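Local atomic coordinates of glycosyl hydrolase, family 31/fibronectin type III domain protein (Clostridium perfringens, PDB entry 4UAP), a protein that binds N-acetylgalactosamine, probably serving as a galacto-specific family 32 carbohydrate-binding module of a family 31 glycoside hydrolase. Residues R36-W41 and Y73-S78; E99-G104 and K121-I126; I126-L131 and I145-K150. One frame throughout, in Å; residues are numbered along the deposited sequence.

Contact 1: residues R36-W41 and Y73-S78. With NGA (2-acetamido-2-deoxy-beta-D-galactopyranose), chain C.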
loop_
_atom_site.group_PDB
_atom_site.type_symbol
_atom_site.label_atom_id
_atom_site.label_comp_id
_atom_site.label_asym_id
_atom_site.label_seq_id
_atom_site.Cartn_x
_atom_site.Cartn_y
_atom_site.Cartn_z
ATOM N N ARG A 36 1.474 -3.365 10.572
ATOM C CA ARG A 36 0.614 -2.787 9.540
ATOM C C ARG A 36 0.493 -1.268 9.531
ATOM O O ARG A 36 0.655 -0.615 10.564
ATOM C CB ARG A 36 -0.808 -3.357 9.668
ATOM C CG ARG A 36 -0.920 -4.871 9.617
ATOM C CD ARG A 36 -2.371 -5.273 9.360
ATOM N NE ARG A 36 -3.284 -4.523 10.224
ATOM C CZ ARG A 36 -3.711 -4.933 11.416
ATOM N NH1 ARG A 36 -3.331 -6.114 11.910
ATOM N NH2 ARG A 36 -4.527 -4.158 12.115
ATOM N N MET A 37 0.192 -0.734 8.346
ATOM C CA MET A 37 -0.417 0.582 8.181
ATOM C C MET A 37 -1.934 0.393 8.118
ATOM O O MET A 37 -2.428 -0.384 7.294
ATOM C CB MET A 37 0.081 1.273 6.900
ATOM C CG MET A 37 -0.461 2.708 6.682
ATOM S SD MET A 37 -0.696 3.210 4.948
ATOM C CE MET A 37 -2.224 2.343 4.647
ATOM N N ASP A 38 -2.661 1.092 8.988
ATOM C CA ASP A 38 -4.117 1.016 9.048
ATOM C C ASP A 38 -4.730 2.415 8.950
ATOM O O ASP A 38 -4.223 3.361 9.550
ATOM C CB ASP A 38 -4.590 0.377 10.365
ATOM C CG ASP A 38 -4.558 -1.162 10.360
ATOM O OD1 ASP A 38 -3.830 -1.796 9.560
ATOM O OD2 ASP A 38 -5.281 -1.738 11.197
ATOM N N LEU A 39 -5.832 2.535 8.221
ATOM C CA LEU A 39 -6.698 3.701 8.337
ATOM C C LEU A 39 -7.177 3.790 9.788
ATOM O O LEU A 39 -7.217 2.770 10.481
ATOM C CB LEU A 39 -7.880 3.579 7.377
ATOM C CG LEU A 39 -8.000 4.674 6.321
ATOM C CD1 LEU A 39 -6.741 4.739 5.470
ATOM C CD2 LEU A 39 -9.249 4.455 5.462
ATOM N N LYS A 40 -7.541 4.986 10.247
ATOM C CA LYS A 40 -7.972 5.167 11.638
ATOM C C LYS A 40 -9.001 4.128 12.084
ATOM O O LYS A 40 -10.011 3.901 11.408
ATOM C CB LYS A 40 -8.563 6.566 11.848
ATOM C CG LYS A 40 -7.548 7.694 11.933
ATOM C CD LYS A 40 -8.248 9.018 12.246
ATOM C CE LYS A 40 -7.262 10.180 12.239
ATOM N NZ LYS A 40 -6.006 9.861 12.971
ATOM N N TRP A 41 -8.742 3.496 13.223
ATOM C CA TRP A 41 -9.705 2.545 13.779
ATOM C C TRP A 41 -10.967 3.252 14.256
ATOM O O TRP A 41 -10.916 4.398 14.706
ATOM C CB TRP A 41 -9.094 1.757 14.937
ATOM C CG TRP A 41 -8.022 0.796 14.527
ATOM C CD1 TRP A 41 -7.382 0.735 13.314
ATOM C CD2 TRP A 41 -7.454 -0.235 15.336
ATOM N NE1 TRP A 41 -6.457 -0.281 13.326
ATOM C CE2 TRP A 41 -6.481 -0.893 14.553
ATOM C CE3 TRP A 41 -7.691 -0.683 16.646
ATOM C CZ2 TRP A 41 -5.733 -1.970 15.040
ATOM C CZ3 TRP A 41 -6.945 -1.754 17.129
ATOM C CH2 TRP A 41 -5.978 -2.385 16.326
ATOM N N TYR A 73 1.632 -6.530 0.499
ATOM C CA TYR A 73 1.275 -7.607 1.406
ATOM C C TYR A 73 -0.017 -7.261 2.137
ATOM O O TYR A 73 -0.094 -6.274 2.876
ATOM C CB TYR A 73 2.408 -7.876 2.395
ATOM C CG TYR A 73 3.643 -8.473 1.749
ATOM C CD1 TYR A 73 4.580 -7.664 1.103
ATOM C CD2 TYR A 73 3.870 -9.852 1.782
ATOM C CE1 TYR A 73 5.708 -8.212 0.511
ATOM C CE2 TYR A 73 4.994 -10.409 1.181
ATOM C CZ TYR A 73 5.908 -9.588 0.560
ATOM O OH TYR A 73 7.022 -10.141 -0.018
ATOM N N ASN A 74 -1.039 -8.081 1.908
ATOM C CA ASN A 74 -2.370 -7.810 2.419
ATOM C C ASN A 74 -2.607 -8.457 3.773
ATOM O O ASN A 74 -1.977 -9.454 4.112
ATOM C CB ASN A 74 -3.420 -8.289 1.420
ATOM C CG ASN A 74 -3.332 -7.549 0.105
ATOM O OD1 ASN A 74 -3.352 -6.321 0.082
ATOM N ND2 ASN A 74 -3.185 -8.289 -0.993
ATOM N N ARG A 75 -3.520 -7.877 4.542
ATOM C CA ARG A 75 -3.803 -8.393 5.872
ATOM C C ARG A 75 -4.592 -9.690 5.759
ATOM O O ARG A 75 -5.704 -9.703 5.237
ATOM C CB ARG A 75 -4.575 -7.374 6.712
ATOM C CG ARG A 75 -4.849 -7.875 8.129
ATOM C CD ARG A 75 -5.763 -6.940 8.882
ATOM N NE ARG A 75 -6.013 -7.444 10.226
ATOM C CZ ARG A 75 -6.735 -6.797 11.133
ATOM N NH1 ARG A 75 -7.279 -5.624 10.830
ATOM N NH2 ARG A 75 -6.909 -7.327 12.335
ATOM N N MET A 76 -4.010 -10.775 6.258
ATOM C CA MET A 76 -4.643 -12.089 6.161
ATOM C C MET A 76 -5.020 -12.627 7.539
ATOM O O MET A 76 -4.384 -12.298 8.547
ATOM C CB MET A 76 -3.718 -13.093 5.454
ATOM C CG MET A 76 -3.168 -12.606 4.102
ATOM S SD MET A 76 -4.428 -12.166 2.885
ATOM C CE MET A 76 -4.956 -13.802 2.384
ATOM N N ASN A 77 -6.057 -13.457 7.574
ATOM C CA ASN A 77 -6.406 -14.181 8.789
ATOM C C ASN A 77 -5.474 -15.363 8.947
ATOM O O ASN A 77 -4.846 -15.777 7.978
ATOM C CB ASN A 77 -7.856 -14.655 8.737
ATOM C CG ASN A 77 -8.820 -13.513 8.595
ATOM O OD1 ASN A 77 -8.718 -12.517 9.314
ATOM N ND2 ASN A 77 -9.763 -13.641 7.670
ATOM N N SER A 78 -5.393 -15.917 10.154
ATOM C CA SER A 78 -4.481 -17.034 10.410
ATOM C C SER A 78 -4.769 -18.245 9.515
ATOM O O SER A 78 -3.866 -19.020 9.217
ATOM C CB SER A 78 -4.548 -17.455 11.884
ATOM O OG SER A 78 -5.845 -17.927 12.209
HETATM C C1 NGA C . -11.254 -3.821 14.131
HETATM C C2 NGA C . -10.023 -4.693 13.903
HETATM C C3 NGA C . -8.789 -3.819 13.822
HETATM C C4 NGA C . -9.027 -2.731 12.782
HETATM C C5 NGA C . -10.212 -1.878 13.235
HETATM C C6 NGA C . -10.617 -0.742 12.305
HETATM C C7 NGA C . -9.778 -7.000 14.739
HETATM C C8 NGA C . -9.592 -7.862 15.954
HETATM N N2 NGA C . -9.867 -5.684 14.969
HETATM O O1 NGA C . -12.391 -4.588 13.810
HETATM O O3 NGA C . -7.700 -4.652 13.503
HETATM O O4 NGA C . -9.314 -3.346 11.545
HETATM O O5 NGA C . -11.349 -2.687 13.303
HETATM O O6 NGA C . -11.805 -0.125 12.792
HETATM O O7 NGA C . -9.840 -7.516 13.614
#

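Contact 2: residues E99-G104 and K121-I126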
loop_
_atom_site.group_PDB
_atom_site.type_symbol
_atom_site.label_atom_id
_atom_site.label_comp_id
_atom_site.label_asym_id
_atom_site.label_seq_id
_atom_site.Cartn_x
_atom_site.Cartn_y
_atom_site.Cartn_z
ATOM N N GLU A 99 6.942 12.372 -16.891
ATOM C CA GLU A 99 6.147 11.467 -17.730
ATOM C C GLU A 99 5.354 10.495 -16.825
ATOM O O GLU A 99 5.916 9.897 -15.913
ATOM C CB GLU A 99 7.065 10.708 -18.716
ATOM C CG GLU A 99 6.351 9.958 -19.867
ATOM C CD GLU A 99 7.294 9.413 -20.981
ATOM O OE1 GLU A 99 6.768 8.937 -22.018
ATOM O OE2 GLU A 99 8.543 9.442 -20.840
ATOM N N GLU A 100 4.050 10.365 -17.073
ATOM C CA GLU A 100 3.168 9.520 -16.264
ATOM C C GLU A 100 2.848 8.192 -16.956
ATOM O O GLU A 100 2.604 8.158 -18.164
ATOM C CB GLU A 100 1.870 10.275 -15.952
ATOM C CG GLU A 100 0.800 9.462 -15.245
ATOM C CD GLU A 100 -0.441 10.296 -14.921
ATOM O OE1 GLU A 100 -0.345 11.542 -14.942
ATOM O OE2 GLU A 100 -1.513 9.708 -14.650
ATOM N N PHE A 101 2.852 7.103 -16.188
ATOM C CA PHE A 101 2.557 5.779 -16.725
ATOM C C PHE A 101 1.480 5.075 -15.912
ATOM O O PHE A 101 1.687 4.756 -14.745
ATOM C CB PHE A 101 3.824 4.913 -16.763
ATOM C CG PHE A 101 4.922 5.514 -17.579
ATOM C CD1 PHE A 101 5.031 5.228 -18.930
ATOM C CD2 PHE A 101 5.828 6.387 -17.005
ATOM C CE1 PHE A 101 6.027 5.804 -19.690
ATOM C CE2 PHE A 101 6.829 6.967 -17.764
ATOM C CZ PHE A 101 6.928 6.672 -19.106
ATOM N N ASP A 102 0.340 4.826 -16.544
ATOM C CA ASP A 102 -0.759 4.113 -15.906
ATOM C C ASP A 102 -0.361 2.653 -15.694
ATOM O O ASP A 102 -0.120 1.928 -16.654
ATOM C CB ASP A 102 -2.021 4.220 -16.766
ATOM C CG ASP A 102 -3.257 3.660 -16.076
ATOM O OD1 ASP A 102 -3.124 3.013 -15.014
ATOM O OD2 ASP A 102 -4.370 3.858 -16.613
ATOM N N LEU A 103 -0.275 2.215 -14.441
ATOM C CA LEU A 103 0.102 0.827 -14.177
ATOM C C LEU A 103 -1.125 -0.059 -13.985
ATOM O O LEU A 103 -1.008 -1.266 -13.795
ATOM C CB LEU A 103 1.009 0.736 -12.950
ATOM C CG LEU A 103 2.251 1.621 -13.027
ATOM C CD1 LEU A 103 3.069 1.484 -11.750
ATOM C CD2 LEU A 103 3.086 1.243 -14.247
ATOM N N GLY A 104 -2.302 0.549 -14.018
ATOM C CA GLY A 104 -3.526 -0.219 -14.005
ATOM C C GLY A 104 -4.087 -0.517 -12.629
ATOM O O GLY A 104 -3.506 -0.186 -11.590
ATOM N N LYS A 121 10.544 -1.648 -16.080
ATOM C CA LYS A 121 10.239 -0.249 -16.357
ATOM C C LYS A 121 10.936 0.621 -15.316
ATOM O O LYS A 121 11.153 0.193 -14.179
ATOM C CB LYS A 121 8.732 0.003 -16.372
ATOM C CG LYS A 121 8.040 -0.489 -17.648
ATOM C CD LYS A 121 6.521 -0.403 -17.521
ATOM C CE LYS A 121 5.820 -1.231 -18.589
ATOM N N GLU A 122 11.296 1.832 -15.720
ATOM C CA GLU A 122 12.085 2.730 -14.877
ATOM C C GLU A 122 11.217 3.850 -14.318
ATOM O O GLU A 122 10.439 4.458 -15.043
ATOM C CB GLU A 122 13.263 3.312 -15.679
ATOM C CG GLU A 122 14.173 4.219 -14.888
ATOM C CD GLU A 122 15.395 4.682 -15.686
ATOM O OE1 GLU A 122 15.321 4.762 -16.932
ATOM O OE2 GLU A 122 16.434 4.962 -15.054
ATOM N N PHE A 123 11.343 4.118 -13.023
ATOM C CA PHE A 123 10.510 5.134 -12.379
ATOM C C PHE A 123 11.295 5.873 -11.324
ATOM O O PHE A 123 12.154 5.280 -10.681
ATOM C CB PHE A 123 9.291 4.508 -11.699
ATOM C CG PHE A 123 8.433 3.702 -12.603
ATOM C CD1 PHE A 123 7.566 4.323 -13.482
ATOM C CD2 PHE A 123 8.485 2.317 -12.570
ATOM C CE1 PHE A 123 6.760 3.569 -14.324
ATOM C CE2 PHE A 123 7.683 1.564 -13.400
ATOM C CZ PHE A 123 6.820 2.186 -14.275
ATOM N N ASP A 124 10.977 7.145 -11.106
ATOM C CA ASP A 124 11.491 7.811 -9.912
ATOM C C ASP A 124 10.411 7.969 -8.837
ATOM O O ASP A 124 10.717 8.309 -7.694
ATOM C CB ASP A 124 12.083 9.169 -10.255
ATOM C CG ASP A 124 11.257 9.928 -11.252
ATOM O OD1 ASP A 124 10.017 9.889 -11.140
ATOM O OD2 ASP A 124 11.852 10.570 -12.156
ATOM N N LYS A 125 9.158 7.718 -9.209
ATOM C CA LYS A 125 8.030 7.824 -8.277
ATOM C C LYS A 125 6.929 6.834 -8.639
ATOM O O LYS A 125 6.634 6.628 -9.814
ATOM C CB LYS A 125 7.467 9.246 -8.281
ATOM C CG LYS A 125 6.238 9.420 -7.435
ATOM C CD LYS A 125 5.525 10.721 -7.763
ATOM C CE LYS A 125 6.147 11.889 -7.058
ATOM N NZ LYS A 125 5.382 13.135 -7.385
ATOM N N ILE A 126 6.324 6.220 -7.625
ATOM C CA ILE A 126 5.181 5.350 -7.850
ATOM C C ILE A 126 4.104 5.737 -6.859
ATOM O O ILE A 126 4.367 5.896 -5.662
ATOM C CB ILE A 126 5.564 3.861 -7.713
ATOM C CG1 ILE A 126 6.393 3.436 -8.933
ATOM C CG2 ILE A 126 4.318 2.989 -7.590
ATOM C CD1 ILE A 126 6.840 2.004 -8.908
#

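Contact 3: residues I126-L131 and I145-K150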
loop_
_atom_site.group_PDB
_atom_site.type_symbol
_atom_site.label_atom_id
_atom_site.label_comp_id
_atom_site.label_asym_id
_atom_site.label_seq_id
_atom_site.Cartn_x
_atom_site.Cartn_y
_atom_site.Cartn_z
ATOM N N ILE A 126 6.324 6.220 -7.625
ATOM C CA ILE A 126 5.181 5.350 -7.850
ATOM C C ILE A 126 4.104 5.737 -6.859
ATOM O O ILE A 126 4.367 5.896 -5.662
ATOM C CB ILE A 126 5.564 3.861 -7.713
ATOM C CG1 ILE A 126 6.393 3.436 -8.933
ATOM C CG2 ILE A 126 4.318 2.989 -7.590
ATOM C CD1 ILE A 126 6.840 2.004 -8.908
ATOM N N VAL A 127 2.899 5.943 -7.361
ATOM C CA VAL A 127 1.801 6.324 -6.494
ATOM C C VAL A 127 0.790 5.207 -6.503
ATOM O O VAL A 127 0.286 4.837 -7.562
ATOM C CB VAL A 127 1.135 7.633 -6.932
ATOM C CG1 VAL A 127 -0.001 7.986 -5.966
ATOM C CG2 VAL A 127 2.173 8.766 -7.006
ATOM N N ILE A 128 0.537 4.653 -5.325
ATOM C CA ILE A 128 -0.387 3.526 -5.162
ATOM C C ILE A 128 -1.626 3.995 -4.430
ATOM O O ILE A 128 -1.530 4.554 -3.345
ATOM C CB ILE A 128 0.255 2.373 -4.376
ATOM C CG1 ILE A 128 1.528 1.903 -5.091
ATOM C CG2 ILE A 128 -0.760 1.214 -4.183
ATOM C CD1 ILE A 128 2.357 0.923 -4.312
ATOM N N THR A 129 -2.793 3.776 -5.018
ATOM C CA THR A 129 -4.015 4.239 -4.389
ATOM C C THR A 129 -4.925 3.073 -4.041
ATOM O O THR A 129 -5.382 2.351 -4.926
ATOM C CB THR A 129 -4.777 5.228 -5.290
ATOM O OG1 THR A 129 -3.885 6.267 -5.709
ATOM C CG2 THR A 129 -5.921 5.854 -4.515
ATOM N N ALA A 130 -5.164 2.888 -2.746
ATOM C CA ALA A 130 -6.175 1.952 -2.274
ATOM C C ALA A 130 -7.568 2.534 -2.546
ATOM O O ALA A 130 -7.887 3.630 -2.090
ATOM C CB ALA A 130 -5.977 1.663 -0.791
ATOM N N LEU A 131 -8.379 1.799 -3.302
ATOM C CA LEU A 131 -9.677 2.296 -3.754
ATOM C C LEU A 131 -10.816 1.709 -2.939
ATOM O O LEU A 131 -11.837 2.357 -2.735
ATOM C CB LEU A 131 -9.899 1.971 -5.234
ATOM C CG LEU A 131 -8.843 2.506 -6.190
ATOM C CD1 LEU A 131 -9.080 1.941 -7.587
ATOM C CD2 LEU A 131 -8.892 4.025 -6.188
ATOM N N ILE A 145 4.659 -2.867 1.705
ATOM C CA ILE A 145 4.803 -2.803 0.264
ATOM C C ILE A 145 6.292 -2.862 -0.026
ATOM O O ILE A 145 7.055 -2.069 0.520
ATOM C CB ILE A 145 4.168 -1.528 -0.341
ATOM C CG1 ILE A 145 2.654 -1.521 -0.062
ATOM C CG2 ILE A 145 4.451 -1.463 -1.850
ATOM C CD1 ILE A 145 1.907 -0.242 -0.537
ATOM N N GLU A 146 6.693 -3.834 -0.846
ATOM C CA GLU A 146 8.100 -4.072 -1.190
ATOM C C GLU A 146 8.373 -3.796 -2.659
ATOM O O GLU A 146 7.544 -4.114 -3.512
ATOM C CB GLU A 146 8.493 -5.523 -0.881
ATOM C CG GLU A 146 8.447 -5.878 0.579
ATOM C CD GLU A 146 8.980 -7.261 0.847
ATOM O OE1 GLU A 146 8.956 -8.096 -0.085
ATOM O OE2 GLU A 146 9.425 -7.512 1.988
ATOM N N PHE A 147 9.544 -3.234 -2.949
ATOM C CA PHE A 147 9.936 -2.913 -4.322
ATOM C C PHE A 147 11.148 -3.755 -4.723
ATOM O O PHE A 147 12.126 -3.839 -3.983
ATOM C CB PHE A 147 10.236 -1.408 -4.457
ATOM C CG PHE A 147 9.027 -0.538 -4.236
ATOM C CD1 PHE A 147 8.583 -0.261 -2.952
ATOM C CD2 PHE A 147 8.314 -0.033 -5.311
ATOM C CE1 PHE A 147 7.453 0.511 -2.742
ATOM C CE2 PHE A 147 7.194 0.746 -5.117
ATOM C CZ PHE A 147 6.756 1.019 -3.826
ATOM N N TYR A 148 11.065 -4.404 -5.876
ATOM C CA TYR A 148 12.133 -5.298 -6.327
ATOM C C TYR A 148 12.823 -4.732 -7.557
ATOM O O TYR A 148 12.196 -4.551 -8.605
ATOM C CB TYR A 148 11.581 -6.695 -6.622
ATOM C CG TYR A 148 11.243 -7.472 -5.374
ATOM C CD1 TYR A 148 10.030 -7.286 -4.718
ATOM C CD2 TYR A 148 12.145 -8.381 -4.843
ATOM C CE1 TYR A 148 9.723 -7.997 -3.564
ATOM C CE2 TYR A 148 11.854 -9.094 -3.701
ATOM C CZ TYR A 148 10.649 -8.898 -3.060
ATOM O OH TYR A 148 10.377 -9.611 -1.918
ATOM N N GLU A 149 14.111 -4.445 -7.424
ATOM C CA GLU A 149 14.867 -3.820 -8.501
ATOM C C GLU A 149 15.319 -4.849 -9.545
ATOM O O GLU A 149 15.620 -5.998 -9.215
ATOM C CB GLU A 149 16.074 -3.069 -7.925
ATOM C CG GLU A 149 16.771 -2.152 -8.928
ATOM C CD GLU A 149 17.899 -1.334 -8.310
ATOM O OE1 GLU A 149 18.328 -1.642 -7.174
ATOM O OE2 GLU A 149 18.354 -0.373 -8.968
ATOM N N LYS A 150 15.354 -4.441 -10.810
ATOM C CA LYS A 150 15.876 -5.306 -11.856
ATOM C C LYS A 150 17.393 -5.361 -11.731
ATOM O O LYS A 150 18.073 -4.350 -11.939
ATOM C CB LYS A 150 15.464 -4.816 -13.245
ATOM C CG LYS A 150 15.904 -5.736 -14.393
ATOM C CD LYS A 150 15.299 -5.281 -15.717
ATOM C CE LYS A 150 15.648 -6.207 -16.878
ATOM N NZ LYS A 150 17.101 -6.178 -17.206
#

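Contact 1: residues R36-W41 and Y73-S78
O3 of the bound N-acetylgalactosamine (NGA) is gripped by both terminal nitrogens of Arg75, whose guanidinium lies flat on that of Arg36. Arg75 NH1 donates to NGA O3 at 2.9 Å, and Arg75 NH2 adds a weak bond to the same oxygen, which sits at the guanidinium edge. Arg75 NH1 also reaches NGA O4 at 3.1 Å, while Arg75 NH2 makes a second weak bond, to the acetamide oxygen NGA O7. The arm that presents these donors is fully extended, with CG anti to the backbone N (chi1 -178°). Against one face of Arg75 rests the guanidinium of Arg36, the centres 3.6 Å apart and the planes 7° from parallel.

Asp38 probably offsets the charge of this pair. Arg36 holds its carboxylate side-on, NE to OD1 and NH2 to OD2, the Arg36 NH2–Asp38 OD2 bond being 2.7 Å long and almost straight (177°). Asp33 forms a salt bridge with Arg36 NH1. Asp38 OD2 also accepts, through its anti lone pair, from Trp41 NE1 at 2.8 Å, tying down the indole. One indole face carries the sugar, with NGA C4 3.5 Å above the ring plane and C3 and C5 close by. Arg75 therefore meets the O3–O4 edge and Trp41 the apolar face, a pairing consistent with recognition of the axial O4 of galacto-configured sugars.

Contact 2: residues E99-G104 and K121-I126
Where the two sheets of the beta-sandwich meet near one end, Phe101 and Leu103 on strand 99-106 close over Phe123 on strand 121-123. Strand 99-106 is outermost in its sheet, paired with strand 87-96, whereas strand 121-123 pairs with strand 64-74 of the facing sheet. Around Asp124 the chain changes direction and passes into strand 125-133, which belongs to the same sheet as strand 99-106.

The contact is wholly apolar and centres on the far end of the Phe123 ring. With CG beside the backbone N (chi1 -57°), the ring of Phe123 swings its CE1 and CZ atoms toward the other strand. Phe123 CE1 lies 4.0 Å from Phe101 CD2, which comes in at the Phe123 ring edge, near its plane, and Phe101 CB is equally close to the same CE1. Leu103 brings one methyl branch, CD2, to 3.9 Å from Phe123 CZ, the two side chains lying alongside each other and running opposite ways. Leu118 touches both Leu103 and Phe123 and so widens this apolar cluster.

Both segments are irregular in backbone near the contact. Gly104 N donates to Asp102 OD1 at 2.8 Å, forming an Asx turn, and Leu103 and Gly104 share Ala92 as their partner on strand 87-96, a classic beta bulge. Asp124 and Lys125 make a second classic bulge opposite Tyr95. Apolar side chains from two facing sheets meeting in this way, with the chain crossing from one sheet to the other around Asp124, are those of a beta-sandwich.

Contact 3: residues I126-L131 and I145-K150
Ile128 points its CB toward strand 141-149, but only the tip of its side chain makes the contact with Ile145 and Phe147. Its CB is still 4.9 Å from Ile145 CD1, and the CG2 branch of Ile128 approaches that same Ile145 CD1 only to 4.7 Å. The other branch does the touching. CG1 of Ile128 stays about as far from Ile145 CD1 as CB does, at 5.0 Å; it stands beside the backbone N (chi1 -58°) and continues straight (chi2 171°), carrying CD1 to the facing strand. There Ile128 CD1 meets Ile145 CD1 at 4.0 Å, tip to tip, and lies equally near Ile145 CG2, so that the methyl sits against both branches of its partner. The same Ile128 CD1 also comes to 4.4 Å from Phe147 CZ.

These strands belong to the two facing sheets of a beta-sandwich. The axes of segments 126-131 and 145-149 approach to 11.5 Å, at 148° between their N-to-C directions, a separation bridged by side chains. Phe59 of strand 55-61 packs on Ile128 and Ile145 and meets the Phe147 ring, while Phe70 covers Ile128 from strand 64-74.

Two residues before Ile128, the outstretched CD1 of Ile126 reaches the edge of the Phe147 ring, 4.0 Å from CE2 and near the ring plane. On the other side of strand 141-149, turned from the core, Tyr148 OH donates to Glu146 OE1 at 2.8 Å, on the syn side but tilted out of the carboxylate plane.

In the fold
Contact 3 lies nearest the middle of the sandwich and contact 2 farther out, partly buried; both join the two sheets with apolar side chains. They share Ile126 and strand 125-133, their centres about 10 Å apart. Contact 1 sits on the opposite side of the chain's centre from contact 2, about 26 Å between their centres, where loops leave the strands. Though buried too, it relies on charge and directional bonds and holds the sugar. Strands 37-38 and 64-74, which carry its segments, both neighbour strand 141-149 of contact 3, and Tyr73 OH probably forms a hydrogen bond with Glu146 OE1, joining the two contacts.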